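Side-chain contacts in rhamnosidase B (Bacillus sp., PDB 2OKX), which hydrolyses terminal alpha-L-rhamnose residues from rhamnosides, as a family 78 glycoside hydrolase that probably works with inversion of configuration: residues P868-F871 with L872-I876; L615-P619 with S620-S624; Q81-G85 with V86-I90. All coordinates share one frame; numbering follows the deposited sequence. Where two conformers were deposited one is given.

Contact 1 of 3, residues P868-F871 with L872-I876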
loop_
_atom_site.group_PDB
_atom_site.type_symbol
_atom_site.label_atom_id
_atom_site.label_comp_id
_atom_site.label_asym_id
_atom_site.label_seq_id
_atom_site.Cartn_x
_atom_site.Cartn_y
_atom_site.Cartn_z
ATOM N N PRO A 868 3.294 -9.643 17.497
ATOM C CA PRO A 868 2.584 -10.035 18.723
ATOM C C PRO A 868 1.279 -10.791 18.477
ATOM O O PRO A 868 0.896 -11.649 19.276
ATOM C CB PRO A 868 2.360 -8.700 19.437
ATOM C CG PRO A 868 3.554 -7.885 18.987
ATOM C CD PRO A 868 3.614 -8.203 17.516
ATOM N N GLY A 869 0.602 -10.469 17.377
ATOM C CA GLY A 869 -0.653 -11.132 17.055
ATOM C C GLY A 869 -0.483 -12.625 16.830
ATOM O O GLY A 869 -1.442 -13.394 16.921
ATOM N N TYR A 870 0.744 -13.036 16.534
ATOM C CA TYR A 870 1.048 -14.443 16.307
ATOM C C TYR A 870 1.735 -15.071 17.518
ATOM O O TYR A 870 1.307 -16.116 18.000
ATOM C CB TYR A 870 1.952 -14.594 15.084
ATOM C CG TYR A 870 2.535 -15.988 14.899
ATOM C CD1 TYR A 870 1.752 -17.042 14.419
ATOM C CD2 TYR A 870 3.872 -16.239 15.191
ATOM C CE1 TYR A 870 2.295 -18.324 14.232
ATOM C CE2 TYR A 870 4.426 -17.509 15.011
ATOM C CZ TYR A 870 3.633 -18.543 14.530
ATOM O OH TYR A 870 4.196 -19.786 14.338
ATOM N N PHE A 871 2.792 -14.430 18.017
ATOM C CA PHE A 871 3.540 -14.997 19.133
ATOM C C PHE A 871 2.857 -15.093 20.487
ATOM O O PHE A 871 3.137 -16.024 21.243
ATOM C CB PHE A 871 4.892 -14.283 19.290
ATOM C CG PHE A 871 5.817 -14.504 18.131
ATOM C CD1 PHE A 871 5.865 -13.597 17.078
ATOM C CD2 PHE A 871 6.575 -15.669 18.048
ATOM C CE1 PHE A 871 6.647 -13.846 15.955
ATOM C CE2 PHE A 871 7.360 -15.931 16.930
ATOM C CZ PHE A 871 7.396 -15.020 15.879
ATOM N N LEU A 872 1.969 -14.157 20.808
ATOM C CA LEU A 872 1.297 -14.217 22.100
ATOM C C LEU A 872 0.407 -15.457 22.169
ATOM O O LEU A 872 0.385 -16.156 23.182
ATOM C CB LEU A 872 0.482 -12.940 22.355
ATOM C CG LEU A 872 1.349 -11.680 22.509
ATOM C CD1 LEU A 872 0.469 -10.443 22.723
ATOM C CD2 LEU A 872 2.304 -11.866 23.687
ATOM N N GLY A 873 -0.311 -15.741 21.089
ATOM C CA GLY A 873 -1.165 -16.918 21.083
ATOM C C GLY A 873 -0.388 -18.220 20.910
ATOM O O GLY A 873 -0.759 -19.249 21.478
ATOM N N SER A 874 0.699 -18.181 20.144
ATOM C CA SER A 874 1.491 -19.383 19.886
ATOM C C SER A 874 2.571 -19.689 20.924
ATOM O O SER A 874 2.602 -20.778 21.507
ATOM C CB SER A 874 2.130 -19.307 18.494
ATOM O OG SER A 874 3.068 -18.250 18.407
ATOM N N SER A 875 3.457 -18.733 21.161
ATOM C CA SER A 875 4.549 -18.937 22.104
ATOM C C SER A 875 4.189 -18.848 23.584
ATOM O O SER A 875 4.730 -19.595 24.399
ATOM C CB SER A 875 5.674 -17.940 21.815
ATOM O OG SER A 875 6.344 -18.255 20.606
ATOM N N ILE A 876 3.278 -17.940 23.923
ATOM C CA ILE A 876 2.889 -17.693 25.315
ATOM C C ILE A 876 1.627 -18.415 25.783
ATOM O O ILE A 876 1.671 -19.190 26.742
ATOM C CB ILE A 876 2.715 -16.167 25.541
ATOM C CG1 ILE A 876 3.926 -15.425 24.968
ATOM C CG2 ILE A 876 2.556 -15.859 27.020
ATOM C CD1 ILE A 876 5.259 -15.854 25.544
#

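Contact 2 of 3, residues L615-P619 with S620-S624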
loop_
_atom_site.group_PDB
_atom_site.type_symbol
_atom_site.label_atom_id
_atom_site.label_comp_id
_atom_site.label_asym_id
_atom_site.label_seq_id
_atom_site.Cartn_x
_atom_site.Cartn_y
_atom_site.Cartn_z
ATOM N N LEU A 615 8.492 -11.607 -9.148
ATOM C CA LEU A 615 8.404 -10.232 -8.651
ATOM C C LEU A 615 8.142 -10.149 -7.153
ATOM O O LEU A 615 7.456 -11.001 -6.589
ATOM C CB LEU A 615 7.315 -9.467 -9.410
ATOM C CG LEU A 615 7.777 -8.656 -10.627
ATOM C CD1 LEU A 615 8.659 -9.513 -11.519
ATOM C CD2 LEU A 615 6.568 -8.136 -11.392
ATOM N N ASP A 616 8.689 -9.112 -6.520
ATOM C CA ASP A 616 8.538 -8.913 -5.083
ATOM C C ASP A 616 7.180 -8.334 -4.671
ATOM O O ASP A 616 6.848 -8.299 -3.487
ATOM C CB ASP A 616 9.702 -8.062 -4.546
ATOM C CG ASP A 616 9.990 -6.839 -5.404
ATOM O OD1 ASP A 616 11.158 -6.388 -5.408
ATOM O OD2 ASP A 616 9.060 -6.323 -6.059
ATOM N N GLN A 617 6.408 -7.874 -5.654
ATOM C CA GLN A 617 5.054 -7.365 -5.433
ATOM C C GLN A 617 4.277 -7.629 -6.723
ATOM O O GLN A 617 4.810 -7.448 -7.819
ATOM C CB GLN A 617 5.040 -5.868 -5.045
ATOM C CG GLN A 617 6.194 -5.017 -5.551
ATOM C CD GLN A 617 6.039 -4.613 -7.002
ATOM O OE1 GLN A 617 5.085 -3.922 -7.370
ATOM N NE2 GLN A 617 6.980 -5.039 -7.834
ATOM N N VAL A 618 3.035 -8.094 -6.590
ATOM C CA VAL A 618 2.206 -8.438 -7.746
ATOM C C VAL A 618 0.710 -8.206 -7.500
ATOM O O VAL A 618 0.280 -8.064 -6.354
ATOM C CB VAL A 618 2.378 -9.937 -8.106
ATOM C CG1 VAL A 618 3.841 -10.257 -8.376
ATOM C CG2 VAL A 618 1.853 -10.809 -6.958
ATOM N N PRO A 619 -0.095 -8.105 -8.577
ATOM C CA PRO A 619 0.323 -8.134 -9.987
ATOM C C PRO A 619 0.769 -6.701 -10.243
ATOM O O PRO A 619 -0.005 -5.765 -10.033
ATOM C CB PRO A 619 -0.963 -8.503 -10.720
ATOM C CG PRO A 619 -2.017 -7.841 -9.882
ATOM C CD PRO A 619 -1.565 -8.137 -8.465
ATOM N N SER A 620 2.015 -6.524 -10.679
ATOM C CA SER A 620 2.548 -5.177 -10.854
ATOM C C SER A 620 3.326 -4.889 -12.130
ATOM O O SER A 620 3.854 -5.796 -12.778
ATOM C CB SER A 620 3.436 -4.844 -9.651
ATOM O OG SER A 620 4.123 -3.620 -9.827
ATOM N N ALA A 621 3.401 -3.603 -12.464
ATOM C CA ALA A 621 4.125 -3.148 -13.642
ATOM C C ALA A 621 5.562 -2.800 -13.264
ATOM O O ALA A 621 6.344 -2.373 -14.111
ATOM C CB ALA A 621 3.428 -1.937 -14.257
ATOM N N TRP A 622 5.908 -2.956 -11.988
ATOM C CA TRP A 622 7.278 -2.690 -11.556
ATOM C C TRP A 622 7.994 -4.033 -11.533
ATOM O O TRP A 622 7.774 -4.844 -10.634
ATOM C CB TRP A 622 7.337 -2.056 -10.156
ATOM C CG TRP A 622 8.763 -1.847 -9.651
ATOM C CD1 TRP A 622 9.905 -1.800 -10.413
ATOM C CD2 TRP A 622 9.183 -1.617 -8.294
ATOM N NE1 TRP A 622 11.000 -1.554 -9.617
ATOM C CE2 TRP A 622 10.588 -1.438 -8.314
ATOM C CE3 TRP A 622 8.511 -1.544 -7.066
ATOM C CZ2 TRP A 622 11.332 -1.188 -7.152
ATOM C CZ3 TRP A 622 9.250 -1.293 -5.907
ATOM C CH2 TRP A 622 10.647 -1.120 -5.961
ATOM N N SER A 623 8.827 -4.268 -12.540
ATOM C CA SER A 623 9.575 -5.514 -12.633
ATOM C C SER A 623 10.723 -5.410 -11.644
ATOM O O SER A 623 11.797 -4.898 -11.967
ATOM C CB SER A 623 10.107 -5.706 -14.057
ATOM O OG SER A 623 10.719 -6.976 -14.207
ATOM N N SER A 624 10.475 -5.893 -10.431
ATOM C CA SER A 624 11.456 -5.841 -9.359
ATOM C C SER A 624 11.531 -7.186 -8.655
ATOM O O SER A 624 10.515 -7.859 -8.473
ATOM C CB SER A 624 11.065 -4.754 -8.356
ATOM O OG SER A 624 11.930 -4.749 -7.237
#

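Contact 3 of 3, residues Q81-G85 with V86-I90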
loop_
_atom_site.group_PDB
_atom_site.type_symbol
_atom_site.label_atom_id
_atom_site.label_comp_id
_atom_site.label_asym_id
_atom_site.label_seq_id
_atom_site.Cartn_x
_atom_site.Cartn_y
_atom_site.Cartn_z
ATOM N N GLN A 81 -31.940 -6.263 -5.240
ATOM C CA GLN A 81 -32.161 -4.968 -5.873
ATOM C C GLN A 81 -33.043 -5.067 -7.115
ATOM O O GLN A 81 -33.503 -4.055 -7.637
ATOM C CB GLN A 81 -30.822 -4.322 -6.261
ATOM C CG GLN A 81 -29.907 -3.981 -5.088
ATOM C CD GLN A 81 -29.095 -5.170 -4.592
ATOM O OE1 GLN A 81 -28.376 -5.071 -3.594
ATOM N NE2 GLN A 81 -29.196 -6.294 -5.289
ATOM N N LEU A 82 -33.284 -6.291 -7.572
ATOM C CA LEU A 82 -34.086 -6.532 -8.769
ATOM C C LEU A 82 -35.578 -6.222 -8.597
ATOM O O LEU A 82 -36.191 -6.593 -7.595
ATOM C CB LEU A 82 -33.905 -7.989 -9.213
ATOM C CG LEU A 82 -34.284 -8.402 -10.639
ATOM C CD1 LEU A 82 -33.823 -9.833 -10.874
ATOM C CD2 LEU A 82 -35.783 -8.283 -10.856
ATOM N N ARG A 83 -36.148 -5.545 -9.592
ATOM C CA ARG A 83 -37.563 -5.183 -9.595
ATOM C C ARG A 83 -38.278 -6.048 -10.634
ATOM O O ARG A 83 -38.288 -5.724 -11.822
ATOM C CB ARG A 83 -37.729 -3.708 -9.961
ATOM C CG ARG A 83 -37.005 -2.742 -9.038
ATOM C CD ARG A 83 -37.175 -1.310 -9.518
ATOM N NE ARG A 83 -36.567 -0.348 -8.603
ATOM C CZ ARG A 83 -36.614 0.970 -8.763
ATOM N NH1 ARG A 83 -37.243 1.496 -9.808
ATOM N NH2 ARG A 83 -36.040 1.767 -7.872
ATOM N N PRO A 84 -38.897 -7.155 -10.195
ATOM C CA PRO A 84 -39.606 -8.065 -11.101
ATOM C C PRO A 84 -40.761 -7.469 -11.900
ATOM O O PRO A 84 -41.515 -6.627 -11.407
ATOM C CB PRO A 84 -40.066 -9.185 -10.168
ATOM C CG PRO A 84 -40.300 -8.460 -8.877
ATOM C CD PRO A 84 -39.085 -7.564 -8.791
ATOM N N GLY A 85 -40.876 -7.915 -13.148
ATOM C CA GLY A 85 -41.945 -7.462 -14.019
ATOM C C GLY A 85 -41.865 -6.042 -14.539
ATOM O O GLY A 85 -42.751 -5.612 -15.277
ATOM N N VAL A 86 -40.822 -5.304 -14.171
ATOM C CA VAL A 86 -40.695 -3.928 -14.638
ATOM C C VAL A 86 -39.293 -3.590 -15.143
ATOM O O VAL A 86 -38.383 -4.421 -15.099
ATOM C CB VAL A 86 -41.069 -2.923 -13.526
ATOM C CG1 VAL A 86 -42.527 -3.110 -13.128
ATOM C CG2 VAL A 86 -40.163 -3.116 -12.327
ATOM N N ARG A 87 -39.137 -2.365 -15.631
ATOM C CA ARG A 87 -37.860 -1.891 -16.149
ATOM C C ARG A 87 -36.846 -1.704 -15.027
ATOM O O ARG A 87 -37.144 -1.089 -14.002
ATOM C CB ARG A 87 -38.056 -0.572 -16.902
ATOM C CG ARG A 87 -36.768 0.165 -17.240
ATOM C CD ARG A 87 -37.051 1.362 -18.135
ATOM N NE ARG A 87 -35.927 2.293 -18.195
ATOM C CZ ARG A 87 -35.543 3.068 -17.184
ATOM N NH1 ARG A 87 -34.507 3.885 -17.326
ATOM N NH2 ARG A 87 -36.199 3.030 -16.031
ATOM N N ASN A 88 -35.653 -2.248 -15.237
ATOM C CA ASN A 88 -34.562 -2.168 -14.273
ATOM C C ASN A 88 -33.400 -1.413 -14.901
ATOM O O ASN A 88 -33.216 -1.450 -16.118
ATOM C CB ASN A 88 -34.108 -3.574 -13.881
ATOM C CG ASN A 88 -35.078 -4.259 -12.938
ATOM O OD1 ASN A 88 -34.944 -4.163 -11.719
ATOM N ND2 ASN A 88 -36.067 -4.944 -13.499
ATOM N N THR A 89 -32.615 -0.734 -14.071
ATOM C CA THR A 89 -31.479 0.030 -14.565
ATOM C C THR A 89 -30.154 -0.358 -13.916
ATOM O O THR A 89 -30.047 -0.443 -12.691
ATOM C CB THR A 89 -31.693 1.534 -14.343
ATOM O OG1 THR A 89 -32.894 1.946 -15.007
ATOM C CG2 THR A 89 -30.510 2.328 -14.889
ATOM N N ILE A 90 -29.149 -0.596 -14.754
ATOM C CA ILE A 90 -27.812 -0.935 -14.287
ATOM C C ILE A 90 -26.941 0.269 -14.605
ATOM O O ILE A 90 -26.924 0.745 -15.743
ATOM C CB ILE A 90 -27.231 -2.160 -15.021
ATOM C CG1 ILE A 90 -28.168 -3.360 -14.875
ATOM C CG2 ILE A 90 -25.857 -2.491 -14.457
ATOM C CD1 ILE A 90 -28.401 -3.794 -13.437
#

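Contact 1 of 3, residues P868-F871 with L872-I876
Ser-874 folds back on Tyr-870, one helical turn earlier, and holds its carbonyl through the backbone. The N of Ser-874 meets Tyr-870 O at 3.0 Å, in the plane of the carbonyl and at a C=O...N angle of 158°. In the conformer given, one of two deposited, the hydroxyl comes to the same oxygen from above that plane, with OG 2.8 Å from Tyr-870 O. A first torsion of 65° there sets OG between the backbone N and the carbonyl carbon of its own residue, which turns it down the helix toward the preceding turn. Phe-871 O is shared as well: Ser-875 N reaches it at 2.7 Å, a bent bond, and Ile-876 N at 3.3 Å. The second of these is an i to i+5 bond, the mark of a pi-type turn, and it widens helix 868-876 at its C-terminal end. This short helix comes at the end of the catalytic domain's helical barrel, the (alpha/alpha)6 fold of the family, and packs against helices 544-559, 577-590 and 817-833. Among the aromatic contacts, the same Ser-874 conformer lays OG over one face of the Tyr-870 ring, displaced toward the rim. Tyr-870 in turn lays its CD2 over the centre of the Phe-871 ring. Ser-875 OG sits at the edge of that second ring, near its plane and 3.6 Å from Phe-871 CD2, while its hydrogen bond goes to Glu-812. Phe-805 and Tyr-808 make edge-to-face contacts with Phe-871, and Tyr-589 does the same with Tyr-870. The apolar contact is slighter: Leu-872 brings CD1 to 4.2 Å from Pro-868 CB, alongside the regular backbone bond from Leu-872 N to Pro-868 O.

Contact 2 of 3, residues L615-P619 with S620-S624
Gln-617 reaches across the bend of its loop and holds the far limb with both ends of its amide. The loop, which joins helices 595-603 and 627-644 of the catalytic domain, contains an ST turn: Ser-620 OG accepts from Trp-622 N and donates to Gln-617 OE1 at 2.7 Å. On the other branch, Gln-617 NE2 gives one bond to Trp-622 O at 2.9 Å and another to Asp-616 OD2 at 3.0 Å, both partners lying close to the amide plane. These three bonds fix the amide's rotation, and the bend at chi2 (79°) turns it into the loop. With the amide gone, as in an alanine here, Ser-620 OG would probably lose its acceptor, and Trp-622 O and Asp-616 OD2 their shared NE2 donor. One step out, Asp-616 N bonds to Ser-624 O, and Asp-616 OD1 lies 2.6 Å from Ser-624 OG, a hydroxyl also hydrogen-bonded to Asp-350. Leu-615 fills the inside of the loop, its CD2 3.6 Å from Trp-622 O. Beyond this shell, His-310 meets the Trp-622 ring edge-to-face, and a glycerol, probably from the crystallisation liquor, lies about 4 Å from the Trp-622 side chain and may mark a pocket. Across one face of that ring, toward its rim, Ser-624 CB stands 3.3 Å above the plane.

Contact 3 of 3, residues Q81-G85 with V86-I90
Asn-88 clasps Arg-83 by the backbone, using both ends of its side-chain amide. Arg-83 N donates to Asn-88 OD1 at 2.8 Å, in the carbonyl plane and on a lone pair. The return bond, from Asn-88 ND2 to Arg-83 O at 2.9 Å, arrives 36° above the plane of the backbone carbonyl. CG lies anti to the carbonyl carbon of Asn-88 (chi1 -75°), which carries the amide back toward the turn, and Asn-55 donates a further bond to OD1. This is the tight part, and Asn-88 itself is buried. The clasp ties down a type II beta turn, Arg-83 to Val-86, leading into strand 87-96 of the antiparallel sheet in the N-terminal domain. Gly-85 takes the positive phi (72°) that suits glycine at the third position of such a turn. At the edge of the turn Val-86 CG2 still touches closely, 3.4 Å from Arg-83 CB. The solvent side is looser: the closing bond, Val-86 N to Arg-83 O, is weak at 3.5 Å, and the Arg-83 chain runs out extended from CG to NE, its guanidinium leading away from the turn. Arg-87 is also exposed, though NH1 is hydrogen-bonded to Pro-166 O.

Overall arrangement
Contact 3 comes first along the chain, then contact 2, then contact 1. Contacts 1 and 2 both belong to the catalytic 6-hairpin glycosidase domain, yet their centres are about 31 Å apart: contact 1 lies on helix 868-876, near the passage to the C-terminal beta domain, and contact 2 in the loop after helix 595-603, close to the middle of the molecule. That loop also touches residues from earlier in the chain, among them Phe-102, His-310 and Asp-350, and so lies where the barrel meets the earlier beta domains. Contact 3 sits at the outer end of the N-terminal domain, its centre about 42 Å from that of contact 2 and about 51 Å from that of contact 1.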